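Local coordinates for metallo-carboxypeptidase (Pseudomonas aeruginosa, PDB 4A37), which probably acts as a zinc-dependent metallocarboxypeptidase of the M14 family, related to the cytosolic carboxypeptidases, at residues Q178-E183 and G236-R241. Sequence-based numbering, arbitrary orientation.
With ZN (zinc ion), chain C.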
loop_
_atom_site.group_PDB
_atom_site.type_symbol
_atom_site.label_atom_id
_atom_site.label_comp_id
_atom_site.label_asym_id
_atom_site.label_seq_id
_atom_site.Cartn_x
_atom_site.Cartn_y
_atom_site.Cartn_z
ATOM N N GLN A 178 0.531 -1.437 -3.931
ATOM C CA GLN A 178 -0.455 -0.405 -4.179
ATOM C C GLN A 178 -1.370 -0.581 -5.387
ATOM O O GLN A 178 -1.525 0.343 -6.199
ATOM C CB GLN A 178 0.252 0.956 -4.241
ATOM C CG GLN A 178 -0.538 2.079 -3.573
ATOM C CD GLN A 178 0.305 3.299 -3.235
ATOM O OE1 GLN A 178 1.437 3.176 -2.765
ATOM N NE2 GLN A 178 -0.257 4.484 -3.443
ATOM N N GLN A 179 -1.980 -1.755 -5.525
ATOM C CA GLN A 179 -2.926 -1.942 -6.623
ATOM C C GLN A 179 -4.092 -1.000 -6.352
ATOM O O GLN A 179 -4.744 -0.514 -7.272
ATOM C CB GLN A 179 -3.452 -3.368 -6.673
ATOM C CG GLN A 179 -2.479 -4.401 -7.153
ATOM C CD GLN A 179 -3.182 -5.716 -7.399
ATOM O OE1 GLN A 179 -3.916 -5.865 -8.374
ATOM N NE2 GLN A 179 -2.974 -6.674 -6.505
ATOM N N HIS A 180 -4.380 -0.797 -5.071
ATOM C CA HIS A 180 -5.434 0.132 -4.656
ATOM C C HIS A 180 -4.659 1.429 -4.398
ATOM O O HIS A 180 -3.854 1.525 -3.463
ATOM C CB HIS A 180 -6.125 -0.391 -3.394
ATOM C CG HIS A 180 -6.940 -1.627 -3.638
ATOM N ND1 HIS A 180 -6.904 -2.725 -2.808
ATOM C CD2 HIS A 180 -7.778 -1.956 -4.651
ATOM C CE1 HIS A 180 -7.679 -3.677 -3.297
ATOM N NE2 HIS A 180 -8.221 -3.234 -4.416
ATOM N N PRO A 181 -4.876 2.445 -5.253
ATOM C CA PRO A 181 -4.186 3.733 -5.159
ATOM C C PRO A 181 -4.186 4.499 -3.842
ATOM O O PRO A 181 -3.229 5.217 -3.553
ATOM C CB PRO A 181 -4.793 4.524 -6.312
ATOM C CG PRO A 181 -6.204 4.030 -6.344
ATOM C CD PRO A 181 -5.991 2.522 -6.219
ATOM N N GLY A 182 -5.229 4.346 -3.032
ATOM C CA GLY A 182 -5.267 5.072 -1.769
ATOM C C GLY A 182 -4.421 4.484 -0.651
ATOM O O GLY A 182 -4.211 5.114 0.384
ATOM N N GLU A 183 -3.910 3.280 -0.868
ATOM C CA GLU A 183 -3.122 2.603 0.149
ATOM C C GLU A 183 -1.637 2.910 0.014
ATOM O O GLU A 183 -0.814 2.034 -0.242
ATOM C CB GLU A 183 -3.403 1.108 0.056
ATOM C CG GLU A 183 -4.871 0.804 0.366
ATOM C CD GLU A 183 -5.331 -0.537 -0.151
ATOM O OE1 GLU A 183 -4.477 -1.408 -0.433
ATOM O OE2 GLU A 183 -6.563 -0.712 -0.259
ATOM N N GLY A 236 -11.682 2.819 -13.891
ATOM C CA GLY A 236 -12.705 2.464 -12.924
ATOM C C GLY A 236 -12.665 1.008 -12.490
ATOM O O GLY A 236 -13.594 0.516 -11.849
ATOM N N GLN A 237 -11.582 0.312 -12.818
ATOM C CA GLN A 237 -11.451 -1.092 -12.452
ATOM C C GLN A 237 -10.672 -1.310 -11.159
ATOM O O GLN A 237 -9.629 -0.691 -10.943
ATOM C CB GLN A 237 -10.761 -1.860 -13.588
ATOM C CG GLN A 237 -10.473 -3.335 -13.302
ATOM C CD GLN A 237 -11.729 -4.175 -13.138
ATOM O OE1 GLN A 237 -12.689 -4.034 -13.897
ATOM N NE2 GLN A 237 -11.720 -5.066 -12.152
ATOM N N ASP A 238 -11.190 -2.181 -10.295
ATOM C CA ASP A 238 -10.490 -2.526 -9.057
ATOM C C ASP A 238 -9.447 -3.527 -9.552
ATOM O O ASP A 238 -9.779 -4.665 -9.888
ATOM C CB ASP A 238 -11.425 -3.223 -8.063
ATOM C CG ASP A 238 -10.725 -3.596 -6.765
ATOM O OD1 ASP A 238 -9.495 -3.832 -6.788
ATOM O OD2 ASP A 238 -11.407 -3.668 -5.721
ATOM N N LEU A 239 -8.187 -3.112 -9.605
ATOM C CA LEU A 239 -7.155 -3.999 -10.108
ATOM C C LEU A 239 -7.030 -5.326 -9.376
ATOM O O LEU A 239 -6.652 -6.332 -9.986
ATOM C CB LEU A 239 -5.799 -3.285 -10.129
ATOM C CG LEU A 239 -5.687 -2.134 -11.135
ATOM C CD1 LEU A 239 -4.273 -1.557 -11.085
ATOM C CD2 LEU A 239 -6.005 -2.641 -12.546
ATOM N N ASN A 240 -7.354 -5.359 -8.085
ATOM C CA ASN A 240 -7.227 -6.623 -7.373
ATOM C C ASN A 240 -8.426 -7.553 -7.544
ATOM O O ASN A 240 -8.617 -8.483 -6.762
ATOM C CB ASN A 240 -6.953 -6.402 -5.888
ATOM C CG ASN A 240 -6.308 -7.614 -5.247
ATOM O OD1 ASN A 240 -5.480 -8.276 -5.868
ATOM N ND2 ASN A 240 -6.682 -7.911 -4.008
ATOM N N ARG A 241 -9.234 -7.288 -8.564
ATOM C CA ARG A 241 -10.394 -8.123 -8.887
ATOM C C ARG A 241 -10.305 -8.414 -10.381
ATOM O O ARG A 241 -11.217 -8.990 -10.976
ATOM C CB ARG A 241 -11.705 -7.382 -8.582
ATOM C CG ARG A 241 -11.955 -7.070 -7.114
ATOM C CD ARG A 241 -12.148 -8.327 -6.270
ATOM N NE ARG A 241 -12.486 -8.007 -4.881
ATOM C CZ ARG A 241 -11.610 -7.618 -3.958
ATOM N NH1 ARG A 241 -10.323 -7.503 -4.259
ATOM N NH2 ARG A 241 -12.026 -7.328 -2.732
HETATM ZN ZN ZN C . -5.858 -2.982 -1.057
HETATM O O HOH W 1 -7.200 -0.721 -8.421
HETATM O O HOH W 2 -6.880 -3.973 0.538
#
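His180 and Asp238 form the central polar link. His180 NE2 donates to Asp238 OD1 at 2.8 Å, with a bent N-H...O angle of 141°. The carboxylate oxygen lies near the ring plane, at the ring edge. It is met on its syn side, somewhat out of the carboxylate plane, and the two planes stand 72° apart. With CG opposite the backbone N and beside the carbonyl carbon (chi1 180°), Asp238 OD1 reaches forward to Asn240 N (2.9 Å), closing an Asx turn. This second donor comes from the opposite face of the carboxylate plane. Asp238 OD2 forms a salt bridge with Arg231.

A second set of bonds involves Gln179. Its NE2 makes a weak, bent bond to Asn240 OD1 at 3.0 Å, the two amides nearly perpendicular. Outside, Gln179 NE2 also bonds Asp271, Trp243 bonds Gln179 OE1 and Ala332 N bonds Asn240 OD1. A water joins the backbones, donating to Gln179 O (2.7 Å) and accepting from Leu239 N (2.8 Å).

Leu239 CB sits against the Gln179 amide oxygen, and Asn240 CB beside the His180 ring.

On the metal side, His180 ND1 binds zinc at 2.1 Å. Glu183 chelates it with both carboxylate oxygens, and His273 and a water complete the site. His180 and Glu183 belong to the HxxE zinc motif of M14 peptidases. Their loop joins strand 171-177 to helix 185-196; 236-241 lies in the loop before helix 252-264.

The Asp238 carboxylate is thus second shell. Together with the zinc bond it helps hold the His180 ring in its rotation, and it probably makes ND1 a more electron-rich zinc ligand.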